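Local coordinates for secreted effector CSEP0064 (Blumeria graminis f. sp. hordei, PDB 6FMB), which binds host RNA as a non-catalytic fungal RNase homologue and inhibits the ribosomal RNA degradation that ribosome-inactivating proteins induce, so preventing host cell death, at residues A3-D8 with I12-V17; R28-S31 with P36-F39; T38-S43 with V48-Q53; V56-A61 with A67-I72; I72-N75 with Y80-V83. One frame throughout, in Å; residues are numbered along the deposited sequence.

Contact 1: A3-D8 with I12-V17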
# COMPACT_ATOMS: atom_id res chain seq x y z
N ALA A 3 -13.64 1.03 -9.70
CA ALA A 3 -12.26 0.70 -10.02
C ALA A 3 -11.72 -0.24 -8.97
O ALA A 3 -12.29 -0.36 -7.88
CB ALA A 3 -11.42 1.97 -10.06
N TYR A 4 -10.62 -0.92 -9.30
CA TYR A 4 -9.97 -1.85 -8.37
C TYR A 4 -8.56 -2.12 -8.84
O TYR A 4 -8.15 -1.67 -9.91
CB TYR A 4 -10.77 -3.15 -8.20
CG TYR A 4 -10.89 -3.99 -9.48
CD1 TYR A 4 -9.93 -4.95 -9.80
CD2 TYR A 4 -11.95 -3.81 -10.38
CE1 TYR A 4 -10.02 -5.71 -10.95
CE2 TYR A 4 -12.05 -4.57 -11.53
CZ TYR A 4 -11.08 -5.52 -11.81
OH TYR A 4 -11.17 -6.29 -12.96
N TRP A 5 -7.78 -2.81 -8.01
CA TRP A 5 -6.48 -3.29 -8.42
C TRP A 5 -6.53 -4.82 -8.58
O TRP A 5 -7.11 -5.53 -7.75
CB TRP A 5 -5.39 -2.87 -7.42
CG TRP A 5 -4.80 -1.45 -7.60
CD1 TRP A 5 -3.62 -1.14 -8.21
CD2 TRP A 5 -5.37 -0.21 -7.20
NE1 TRP A 5 -3.40 0.19 -8.20
CE2 TRP A 5 -4.45 0.80 -7.56
CE3 TRP A 5 -6.53 0.16 -6.53
CZ2 TRP A 5 -4.67 2.12 -7.31
CZ3 TRP A 5 -6.74 1.45 -6.28
CH2 TRP A 5 -5.82 2.45 -6.68
N ASP A 6 -5.95 -5.32 -9.67
CA ASP A 6 -5.80 -6.76 -9.91
C ASP A 6 -4.42 -7.16 -9.41
O ASP A 6 -3.41 -6.79 -10.01
CB ASP A 6 -5.94 -7.05 -11.41
CG ASP A 6 -5.62 -8.50 -11.78
OD1 ASP A 6 -5.34 -9.33 -10.90
OD2 ASP A 6 -5.67 -8.81 -12.98
N CYS A 7 -4.37 -7.90 -8.31
CA CYS A 7 -3.11 -8.41 -7.75
C CYS A 7 -3.01 -9.89 -8.07
O CYS A 7 -3.54 -10.72 -7.34
CB CYS A 7 -3.03 -8.18 -6.24
SG CYS A 7 -2.82 -6.46 -5.72
N ASP A 8 -2.35 -10.23 -9.18
CA ASP A 8 -2.08 -11.63 -9.52
C ASP A 8 -3.37 -12.49 -9.50
O ASP A 8 -3.37 -13.60 -8.99
CB ASP A 8 -1.03 -12.15 -8.50
CG ASP A 8 -0.09 -13.22 -9.05
OD1 ASP A 8 -0.19 -13.65 -10.22
OD2 ASP A 8 0.77 -13.63 -8.25
N ILE A 12 -8.31 -6.36 -5.28
CA ILE A 12 -8.20 -5.53 -4.08
C ILE A 12 -9.15 -4.35 -4.28
O ILE A 12 -8.95 -3.54 -5.21
CB ILE A 12 -6.77 -5.02 -3.86
CG1 ILE A 12 -5.73 -6.16 -3.83
CG2 ILE A 12 -6.71 -4.17 -2.58
CD1 ILE A 12 -6.00 -7.28 -2.88
N PRO A 13 -10.19 -4.25 -3.42
CA PRO A 13 -11.13 -3.15 -3.58
C PRO A 13 -10.47 -1.77 -3.52
O PRO A 13 -9.63 -1.53 -2.67
CB PRO A 13 -12.06 -3.33 -2.36
CG PRO A 13 -11.98 -4.76 -1.97
CD PRO A 13 -10.58 -5.16 -2.32
N GLU A 14 -10.91 -0.85 -4.38
CA GLU A 14 -10.34 0.51 -4.38
C GLU A 14 -10.45 1.20 -3.01
O GLU A 14 -9.53 1.91 -2.60
CB GLU A 14 -11.01 1.39 -5.47
CG GLU A 14 -10.38 2.77 -5.65
CD GLU A 14 -11.29 3.80 -6.31
OE1 GLU A 14 -11.10 4.99 -6.04
OE2 GLU A 14 -12.21 3.43 -7.07
N ARG A 15 -11.58 0.99 -2.32
CA ARG A 15 -11.77 1.67 -1.03
C ARG A 15 -10.76 1.22 0.01
O ARG A 15 -10.41 1.99 0.92
CB ARG A 15 -13.22 1.54 -0.53
CG ARG A 15 -13.63 0.21 0.09
CD ARG A 15 -15.15 0.23 0.30
NE ARG A 15 -15.67 -0.74 1.26
CZ ARG A 15 -16.92 -0.74 1.74
NH1 ARG A 15 -17.33 -1.70 2.59
NH2 ARG A 15 -17.79 0.23 1.36
N ASN A 16 -10.30 -0.03 -0.11
CA ASN A 16 -9.26 -0.54 0.79
C ASN A 16 -7.92 0.16 0.55
O ASN A 16 -7.18 0.49 1.48
CB ASN A 16 -9.05 -2.06 0.66
CG ASN A 16 -10.18 -2.89 1.25
OD1 ASN A 16 -11.17 -2.37 1.72
ND2 ASN A 16 -10.00 -4.20 1.23
N VAL A 17 -7.60 0.40 -0.73
CA VAL A 17 -6.38 1.07 -1.08
C VAL A 17 -6.43 2.52 -0.59
O VAL A 17 -5.48 3.00 0.01
CB VAL A 17 -6.11 0.99 -2.61
CG1 VAL A 17 -4.91 1.84 -3.02
CG2 VAL A 17 -5.90 -0.48 -3.01
O HOH W 1 -13.67 -1.65 -5.69
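W5 and I12 are joined by a reciprocal pair of backbone hydrogen bonds. I12 N gives its hydrogen to W5 O at 2.9 Å, and W5 N gives its own to I12 O at 3.1 Å; N-H...O angles of 175° and 174° make both bonds almost straight. Beyond this pair, toward the start of the helix, a water bridges the segments: it donates to A3 O at 2.9 Å and accepts from the backbone N of E14, the first residue of helix 14-24. The two strands, 4-7 and 10-13, form an antiparallel beta hairpin whose second strand runs directly into that helix, with P13 in the N-cap position. Strand 94-96 flanks 4-7 on its other edge and completes a small three-stranded sheet.

Packing begins with the W5 indole. Its six-membered ring receives V17 CG1 over one face, a CH-pi contact with the methyl 4.0 Å from the ring centroid and 24° off the normal, displaced toward the rim. V17 CG2 reaches W5 CE3 at 3.6 Å, which places both methyls of the valine against the benzo half of the indole. E14, in one of its two modelled conformers, comes at the ring edge instead, through CG, and its extended chain then runs on past A3 CB. Toward the hairpin turn C7 SG rests on I12 CG1 at 3.5 Å; the same sulfur is tied to C93 in the disulfide, while I12 packs onward against Y70 of the larger sheet.

Contact 2: R28-S31 with P36-F39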
# COMPACT_ATOMS: atom_id res chain seq x y z
N ARG A 28 3.10 6.77 13.66
CA ARG A 28 4.61 6.84 13.72
C ARG A 28 5.26 5.49 13.01
O ARG A 28 4.70 4.37 13.04
CB ARG A 28 5.11 6.85 15.19
CG ARG A 28 4.59 7.93 16.16
CD ARG A 28 4.66 7.55 17.70
NE ARG A 28 5.60 8.47 18.32
CZ ARG A 28 5.86 8.79 19.58
NH1 ARG A 28 6.81 9.67 19.65
NH2 ARG A 28 5.44 8.20 20.69
N LYS A 29 6.45 5.70 12.49
CA LYS A 29 7.17 4.61 11.81
C LYS A 29 7.14 3.29 12.59
O LYS A 29 7.52 3.24 13.77
CB LYS A 29 8.63 5.02 11.59
CG LYS A 29 9.47 3.92 10.98
CD LYS A 29 10.92 4.31 10.77
CE LYS A 29 11.70 3.11 10.30
NZ LYS A 29 13.13 3.30 9.95
N GLU A 30 6.70 2.23 11.91
CA GLU A 30 6.70 0.85 12.41
C GLU A 30 5.95 0.64 13.72
O GLU A 30 6.19 -0.32 14.40
CB GLU A 30 8.14 0.31 12.47
CG GLU A 30 8.62 0.18 11.03
CD GLU A 30 9.98 -0.37 10.77
OE1 GLU A 30 10.46 -0.12 9.64
OE2 GLU A 30 10.53 -1.09 11.58
N SER A 31 5.02 1.53 14.04
CA SER A 31 4.38 1.49 15.38
C SER A 31 3.01 0.81 15.39
O SER A 31 2.48 0.56 16.48
CB SER A 31 4.27 2.90 15.92
OG SER A 31 3.27 3.64 15.24
N PRO A 36 3.83 1.75 9.54
CA PRO A 36 4.40 1.71 8.19
C PRO A 36 5.93 1.69 8.15
O PRO A 36 6.59 2.15 9.09
CB PRO A 36 3.92 3.05 7.60
CG PRO A 36 3.91 3.97 8.79
CD PRO A 36 3.38 3.10 9.90
N ALA A 37 6.47 1.19 7.05
CA ALA A 37 7.86 1.46 6.71
C ALA A 37 7.92 2.87 6.13
O ALA A 37 6.95 3.33 5.48
CB ALA A 37 8.42 0.45 5.71
N THR A 38 9.05 3.56 6.32
CA THR A 38 9.22 4.90 5.79
C THR A 38 10.44 4.97 4.88
O THR A 38 11.46 4.29 5.10
CB THR A 38 9.37 5.97 6.89
OG1 THR A 38 10.57 5.74 7.64
CG2 THR A 38 8.17 5.94 7.83
N PHE A 39 10.34 5.81 3.86
CA PHE A 39 11.40 6.07 2.90
C PHE A 39 11.54 7.57 2.80
O PHE A 39 10.71 8.23 2.18
CB PHE A 39 11.08 5.46 1.52
CG PHE A 39 10.88 3.98 1.56
CD1 PHE A 39 9.64 3.43 1.89
CD2 PHE A 39 11.93 3.11 1.28
CE1 PHE A 39 9.46 2.05 1.94
CE2 PHE A 39 11.74 1.74 1.31
CZ PHE A 39 10.51 1.21 1.64
O HOH W 2 11.29 1.99 7.32
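K29 and T38 cross at about a right angle, the lysine chain passing across the threonine's two branches. All four lysine torsions are near 180°, and this fully extended chain brings CD to 3.5 Å from T38 OG1, while K29 CB lies 3.9 Å from T38 CG2. Both threonine branches therefore face methylene groups of the lysine: the hydroxyl meets the outer part of the chain and the methyl its root.

E30 takes a different course. Its CG stands beside its own backbone N (chi1 -68°) and lies 3.4 Å from P36 O, the same oxygen that accepts the hydrogen of E30 N at 2.8 Å. That bond is bent, with an N-H...O angle of 146°. Residues R28 to S31 form a type II beta turn, closed by S31 N donating to R28 O; the S31 hydroxyl donates to that oxygen too, from the same face of its plane. The turn sits in the loop after helix 14-24 and leans on the start of strand 37-39, an outermost strand of the four-stranded antiparallel sheet. R28 O additionally touches the P36 ring through CD at 3.6 Å; a cis peptide bond precedes this proline. On the exposed side, a water accepts from T38 N at 2.9 Å and donates to E30 OE1, linking the glutamate's extended end to the strand backbone.

Contact 3: T38-S43 with V48-Q53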
# COMPACT_ATOMS: atom_id res chain seq x y z
N THR A 38 9.05 3.56 6.32
CA THR A 38 9.22 4.90 5.79
C THR A 38 10.44 4.97 4.88
O THR A 38 11.46 4.29 5.10
CB THR A 38 9.37 5.97 6.89
OG1 THR A 38 10.57 5.74 7.64
CG2 THR A 38 8.17 5.94 7.83
N PHE A 39 10.34 5.81 3.86
CA PHE A 39 11.40 6.07 2.90
C PHE A 39 11.54 7.57 2.80
O PHE A 39 10.71 8.23 2.18
CB PHE A 39 11.08 5.46 1.52
CG PHE A 39 10.88 3.98 1.56
CD1 PHE A 39 9.64 3.43 1.89
CD2 PHE A 39 11.93 3.11 1.28
CE1 PHE A 39 9.46 2.05 1.94
CE2 PHE A 39 11.74 1.74 1.31
CZ PHE A 39 10.51 1.21 1.64
N ILE A 40 12.56 8.10 3.47
CA ILE A 40 12.72 9.54 3.64
C ILE A 40 13.74 10.10 2.64
O ILE A 40 14.26 9.40 1.78
CB ILE A 40 13.06 9.90 5.13
CG1 ILE A 40 14.43 9.35 5.58
CG2 ILE A 40 11.95 9.40 6.06
CD1 ILE A 40 14.97 10.04 6.81
N ILE A 41 13.98 11.40 2.74
CA ILE A 41 14.93 12.08 1.88
C ILE A 41 16.29 11.36 1.91
O ILE A 41 16.78 10.94 2.96
CB ILE A 41 15.04 13.59 2.24
CG1 ILE A 41 15.85 14.35 1.19
CG2 ILE A 41 15.62 13.79 3.64
CD1 ILE A 41 15.72 15.86 1.32
N GLY A 42 16.87 11.20 0.72
CA GLY A 42 18.06 10.37 0.51
C GLY A 42 17.80 8.91 0.15
O GLY A 42 18.73 8.22 -0.32
N SER A 43 16.57 8.42 0.34
CA SER A 43 16.22 7.03 0.01
C SER A 43 16.01 6.88 -1.50
O SER A 43 16.13 7.84 -2.26
CB SER A 43 14.94 6.62 0.73
OG SER A 43 13.79 7.24 0.13
N VAL A 48 10.14 11.80 -4.93
CA VAL A 48 8.67 11.94 -4.85
C VAL A 48 8.16 12.44 -3.50
O VAL A 48 6.94 12.51 -3.26
CB VAL A 48 7.89 10.67 -5.29
CG1 VAL A 48 8.33 10.23 -6.68
CG2 VAL A 48 7.99 9.52 -4.30
N GLY A 49 9.08 12.79 -2.60
CA GLY A 49 8.72 13.09 -1.20
C GLY A 49 8.67 11.81 -0.36
O GLY A 49 8.91 10.72 -0.86
N GLU A 50 8.36 11.95 0.92
CA GLU A 50 8.34 10.78 1.80
C GLU A 50 7.35 9.74 1.28
O GLU A 50 6.21 10.08 0.95
CB GLU A 50 7.99 11.16 3.24
CG GLU A 50 7.96 9.97 4.20
CD GLU A 50 7.72 10.35 5.67
OE1 GLU A 50 8.38 11.21 6.19
OE2 GLU A 50 6.85 9.74 6.29
N VAL A 51 7.80 8.49 1.21
CA VAL A 51 6.95 7.36 0.81
C VAL A 51 6.81 6.41 2.01
O VAL A 51 7.76 6.24 2.79
CB VAL A 51 7.53 6.65 -0.44
CG1 VAL A 51 6.88 5.30 -0.69
CG2 VAL A 51 7.34 7.53 -1.66
N ARG A 52 5.63 5.82 2.13
CA ARG A 52 5.34 4.85 3.18
C ARG A 52 4.75 3.58 2.59
O ARG A 52 4.02 3.59 1.59
CB ARG A 52 4.41 5.45 4.23
CG ARG A 52 5.09 6.53 5.06
CD ARG A 52 4.19 7.09 6.14
NE ARG A 52 4.96 7.94 7.03
CZ ARG A 52 4.71 8.15 8.32
NH1 ARG A 52 3.62 7.65 8.88
NH2 ARG A 52 5.53 8.90 9.03
N GLN A 53 5.08 2.46 3.26
CA GLN A 53 4.56 1.13 2.95
C GLN A 53 3.55 0.74 4.02
O GLN A 53 3.88 0.80 5.21
CB GLN A 53 5.68 0.10 2.89
CG GLN A 53 5.23 -1.30 2.46
CD GLN A 53 5.85 -2.45 3.22
OE1 GLN A 53 6.55 -2.25 4.19
NE2 GLN A 53 5.54 -3.67 2.79
O HOH W 3 11.49 9.78 -0.02
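T38 sets its methyl over one face of the R52 guanidinium, with CG2 3.9 Å from R52 NE; the two side chains run side by side in the same direction. The guanidinium is held in turn at its edge, where R52 NE donates to E50 OE2 at 2.7 Å in a salt bridge within segment 48-53, and NH2 adds a weak bond to the same oxygen. R52 NH1 reaches the backbone oxygens of A24 and Y27, so groups on two sides fix the plane that T38 covers.

F39 follows, paired with V51. F39 N donates to V51 O at 2.8 Å, a bent bond (142°), and V51 N returns a straighter one to F39 O at 3.1 Å. The phenyl ring turns its edge to V51 O, which lies in the ring plane, and CD1 approaches V51 CG1 at 4.2 Å; F45 adds an edge-to-face ring contact. These pairings make the antiparallel beta hairpin of strands 37-39 and 51-56, one margin of the four-stranded sheet, with T38 and R52 on one face and F39 and V51 on the other. Where regular pairing stops, a water donates to both F39 O and G49 O and bridges the widening strands.

At I40 the CG2 branch lies 4.0 Å from E50 OE1, so OE1 sits beside the isoleucine methyl while OE2 binds R52. From I40 to S43 the chain makes a type II beta turn, with G42 at a positive phi of 91°; S43 N and S43 OG both donate to I40 O, the hydroxyl at 2.8 Å.

Contact 4: V56-A61 with A67-I72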
# COMPACT_ATOMS: atom_id res chain seq x y z
N VAL A 56 -2.45 -3.98 2.99
CA VAL A 56 -3.85 -3.86 2.56
C VAL A 56 -4.42 -5.28 2.44
O VAL A 56 -3.69 -6.25 2.19
CB VAL A 56 -3.96 -3.02 1.24
CG1 VAL A 56 -3.37 -3.74 0.05
CG2 VAL A 56 -5.40 -2.58 0.93
N GLU A 57 -5.74 -5.39 2.65
CA GLU A 57 -6.50 -6.64 2.60
C GLU A 57 -7.25 -6.80 1.29
O GLU A 57 -7.61 -5.81 0.66
CB GLU A 57 -7.57 -6.65 3.70
CG GLU A 57 -7.06 -6.46 5.11
CD GLU A 57 -6.40 -7.71 5.65
OE1 GLU A 57 -6.33 -8.72 4.91
OE2 GLU A 57 -5.96 -7.71 6.81
N ASP A 58 -7.52 -8.04 0.92
CA ASP A 58 -8.45 -8.33 -0.18
C ASP A 58 -9.91 -8.43 0.28
O ASP A 58 -10.79 -8.52 -0.55
CB ASP A 58 -7.99 -9.57 -0.98
CG ASP A 58 -8.10 -10.89 -0.21
OD1 ASP A 58 -8.84 -11.00 0.77
OD2 ASP A 58 -7.46 -11.88 -0.65
N SER A 59 -10.15 -8.41 1.58
CA SER A 59 -11.47 -8.56 2.18
C SER A 59 -12.00 -7.23 2.73
O SER A 59 -11.31 -6.21 2.64
CB SER A 59 -11.34 -9.54 3.32
OG SER A 59 -10.42 -9.08 4.27
N ASP A 60 -13.20 -7.24 3.30
CA ASP A 60 -13.87 -6.01 3.77
C ASP A 60 -13.38 -5.59 5.17
O ASP A 60 -14.12 -5.61 6.17
CB ASP A 60 -15.39 -6.23 3.77
CG ASP A 60 -16.16 -4.95 3.97
OD1 ASP A 60 -15.75 -3.89 3.44
OD2 ASP A 60 -17.20 -5.02 4.63
N ALA A 61 -12.12 -5.21 5.23
CA ALA A 61 -11.44 -4.93 6.48
C ALA A 61 -10.17 -4.16 6.18
O ALA A 61 -9.68 -4.20 5.05
CB ALA A 61 -11.09 -6.24 7.17
N ALA A 67 0.36 -11.84 8.96
CA ALA A 67 0.94 -11.97 7.63
C ALA A 67 0.61 -10.76 6.75
O ALA A 67 -0.50 -10.21 6.83
CB ALA A 67 0.39 -13.22 6.97
N VAL A 68 1.58 -10.32 5.94
CA VAL A 68 1.36 -9.31 4.89
C VAL A 68 1.40 -10.02 3.54
O VAL A 68 2.40 -10.64 3.20
CB VAL A 68 2.42 -8.18 4.98
CG1 VAL A 68 2.36 -7.24 3.79
CG2 VAL A 68 2.26 -7.42 6.28
N LYS A 69 0.28 -9.99 2.83
CA LYS A 69 0.11 -10.58 1.49
C LYS A 69 0.06 -9.53 0.38
O LYS A 69 0.50 -9.81 -0.74
CB LYS A 69 -1.20 -11.38 1.42
CG LYS A 69 -1.18 -12.71 2.17
CD LYS A 69 -2.53 -13.44 2.16
CE LYS A 69 -3.15 -13.50 0.76
NZ LYS A 69 -4.26 -14.49 0.60
N TYR A 70 -0.56 -8.38 0.66
CA TYR A 70 -0.64 -7.23 -0.24
C TYR A 70 -0.25 -5.98 0.52
O TYR A 70 -0.47 -5.88 1.73
CB TYR A 70 -2.06 -7.03 -0.80
CG TYR A 70 -2.68 -8.32 -1.31
CD1 TYR A 70 -2.32 -8.83 -2.55
CD2 TYR A 70 -3.59 -9.05 -0.54
CE1 TYR A 70 -2.86 -10.02 -3.03
CE2 TYR A 70 -4.13 -10.24 -1.02
CZ TYR A 70 -3.75 -10.72 -2.26
OH TYR A 70 -4.24 -11.90 -2.76
N TYR A 71 0.30 -5.00 -0.19
CA TYR A 71 0.65 -3.73 0.44
C TYR A 71 0.63 -2.61 -0.57
O TYR A 71 0.71 -2.84 -1.78
CB TYR A 71 2.01 -3.79 1.15
CG TYR A 71 3.20 -4.10 0.26
CD1 TYR A 71 3.91 -3.07 -0.36
CD2 TYR A 71 3.66 -5.41 0.09
CE1 TYR A 71 5.01 -3.35 -1.15
CE2 TYR A 71 4.78 -5.69 -0.69
CZ TYR A 71 5.44 -4.65 -1.32
OH TYR A 71 6.54 -4.93 -2.11
N ILE A 72 0.53 -1.38 -0.07
CA ILE A 72 0.66 -0.19 -0.91
C ILE A 72 1.98 0.51 -0.62
O ILE A 72 2.55 0.38 0.46
CB ILE A 72 -0.53 0.79 -0.71
CG1 ILE A 72 -0.48 1.55 0.62
CG2 ILE A 72 -1.86 0.03 -0.84
CD1 ILE A 72 -1.33 2.80 0.59
O HOH W 4 -1.99 -8.26 3.46
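V56 and Y70 form the close-packed part of this contact. V56 CG1 lies 3.6 Å from Y70 CB, and the two side chains cross at about a right angle. V56 CG1 stands between its own backbone N and carbonyl carbon (chi1 69°), a setting that turns this methyl to the tyrosine and, at 4.2 Å, to I72 CG2. V56 N donates to Y70 O at 3.0 Å. The bond is nearly straight at the hydrogen, yet the donor stands 49° out of the carbonyl plane, so the bond does not use an in-plane lone pair. V56 O lies in the plane of the Y70 ring at its edge, 3.5 Å from Y70 CB.

The looser side begins at D58. Its OD2 approaches Y70 CE2 at 3.7 Å, with the carboxylate and ring planes 46° apart, so the two groups neither stack flat nor meet squarely. K69 NZ is 4.3 Å from D58 OD2, too far for a salt bridge; any attraction between the opposite charges is probably long-range. Between the backbones a water takes over from direct pairing: it donates to V56 O at 2.9 Å and accepts from K69 N.

The contact lies where strand 51-56 gives way to a loop and strand 70-75 begins, both belonging to the four-stranded antiparallel sheet. Strand 10-13 of the smaller sheet packs on D58 and Y70 through T10 and I12, while helix 14-24 meets V56 through N16 and I72 through A20 and V21.

Contact 5: I72-N75 with Y80-V83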
# COMPACT_ATOMS: atom_id res chain seq x y z
N ILE A 72 0.53 -1.38 -0.07
CA ILE A 72 0.66 -0.19 -0.91
C ILE A 72 1.98 0.51 -0.62
O ILE A 72 2.55 0.38 0.46
CB ILE A 72 -0.53 0.79 -0.71
CG1 ILE A 72 -0.48 1.55 0.62
CG2 ILE A 72 -1.86 0.03 -0.84
CD1 ILE A 72 -1.33 2.80 0.59
N LEU A 73 2.43 1.26 -1.63
CA LEU A 73 3.45 2.30 -1.45
C LEU A 73 2.80 3.61 -1.88
O LEU A 73 2.16 3.67 -2.95
CB LEU A 73 4.70 2.04 -2.29
CG LEU A 73 5.50 0.77 -1.98
CD1 LEU A 73 6.66 0.62 -2.94
CD2 LEU A 73 6.02 0.76 -0.56
N THR A 74 2.95 4.65 -1.06
CA THR A 74 2.31 5.93 -1.34
C THR A 74 3.08 7.10 -0.75
O THR A 74 3.74 6.94 0.28
CB THR A 74 0.86 5.91 -0.76
OG1 THR A 74 0.13 7.05 -1.23
CG2 THR A 74 0.83 5.83 0.78
N ASN A 75 2.99 8.27 -1.38
CA ASN A 75 3.39 9.50 -0.71
C ASN A 75 2.12 10.11 -0.06
O ASN A 75 1.02 9.52 -0.13
CB ASN A 75 4.19 10.44 -1.64
CG ASN A 75 3.41 10.92 -2.83
OD1 ASN A 75 2.21 10.67 -2.94
ND2 ASN A 75 4.09 11.61 -3.75
N TYR A 80 2.01 9.62 -5.84
CA TYR A 80 2.59 8.30 -6.11
C TYR A 80 1.73 7.29 -5.35
O TYR A 80 1.57 7.42 -4.13
CB TYR A 80 4.05 8.18 -5.63
CG TYR A 80 4.58 6.76 -5.76
CD1 TYR A 80 4.51 6.07 -6.96
CD2 TYR A 80 5.07 6.07 -4.65
CE1 TYR A 80 4.92 4.75 -7.06
CE2 TYR A 80 5.48 4.76 -4.74
CZ TYR A 80 5.42 4.10 -5.95
OH TYR A 80 5.82 2.79 -5.99
N LEU A 81 1.19 6.30 -6.05
CA LEU A 81 0.41 5.23 -5.41
C LEU A 81 0.52 3.98 -6.26
O LEU A 81 0.14 4.00 -7.44
CB LEU A 81 -1.06 5.64 -5.28
CG LEU A 81 -2.04 4.58 -4.77
CD1 LEU A 81 -1.64 4.05 -3.40
CD2 LEU A 81 -3.45 5.15 -4.74
N GLU A 82 1.05 2.90 -5.68
CA GLU A 82 1.10 1.60 -6.31
C GLU A 82 0.75 0.52 -5.28
O GLU A 82 0.93 0.70 -4.08
CB GLU A 82 2.47 1.34 -6.94
CG GLU A 82 2.77 2.08 -8.25
CD GLU A 82 4.09 1.71 -8.90
OE1 GLU A 82 5.10 1.56 -8.20
OE2 GLU A 82 4.13 1.65 -10.13
N VAL A 83 0.25 -0.60 -5.79
CA VAL A 83 -0.17 -1.74 -5.00
C VAL A 83 0.62 -2.97 -5.45
O VAL A 83 0.86 -3.17 -6.65
CB VAL A 83 -1.70 -1.98 -5.10
CG1 VAL A 83 -2.19 -3.07 -4.15
CG2 VAL A 83 -2.46 -0.67 -4.84
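The Y80 ring lies alongside L73, both side chains pointing the same way, and fills the hollow beside the leucine's root: Y80 CE2 is 3.7 Å from L73 CB, and Y80 OH sits near both CB and CD1 of L73. Y80 CG is anti to its backbone N (chi1 173°), which lays the ring back along the strands toward E82. There the hydroxyl donates to E82 OE1 at 2.6 Å; the carboxylate oxygen lies in the ring plane at its edge and is met on its anti side.

On the opposite face aliphatic branches interlock. L81 CD1 projects into the dip between I72 and T74, 4.2 Å from I72 CD1 and 4.1 Å from T74 CB, and V83 CG2 meets I72 CG2 obliquely. These residues belong to the antiparallel beta hairpin of strands 70-75 and 81-85, whose segment axes run at 175° to each other. L73 N donates to E82 O at 2.9 Å, and E82 N answers to L73 O. V21 of helix 14-24 and W5 of the smaller sheet pack on the face that carries L81.

Toward the turn N75 replaces a backbone partner with its side chain. N75 N donates to Y80 O, and Y80 N donates to N75 OD1 at 3.1 Å, almost straight (177°) but from above the amide carbonyl plane. The N75 amide stands nearly perpendicular to the Y80 ring, its ND2 bound to S79 OG and V48 O.

Contacts 2, 3, 4 and 5 follow the four-stranded sheet from strand 37-39 to strand 81-85. Contacts 2 and 3 share T38 and F39, and A37 O to Q53 N at 3.0 Å carries the pairing between them. Contact 3 joins contact 5 through R52 N to T74 O, 2.9 Å, while contacts 4 and 5 share I72 on strand 70-75. Contact 1 belongs to the smaller sheet. It touches contact 4 through the salt bridge from R15 NH1 to D60 OD1, 2.8 Å, and contact 5 where V17 packs on L81 and V83. Its centre is about 23 Å from that of contact 3, across the centre of the chain.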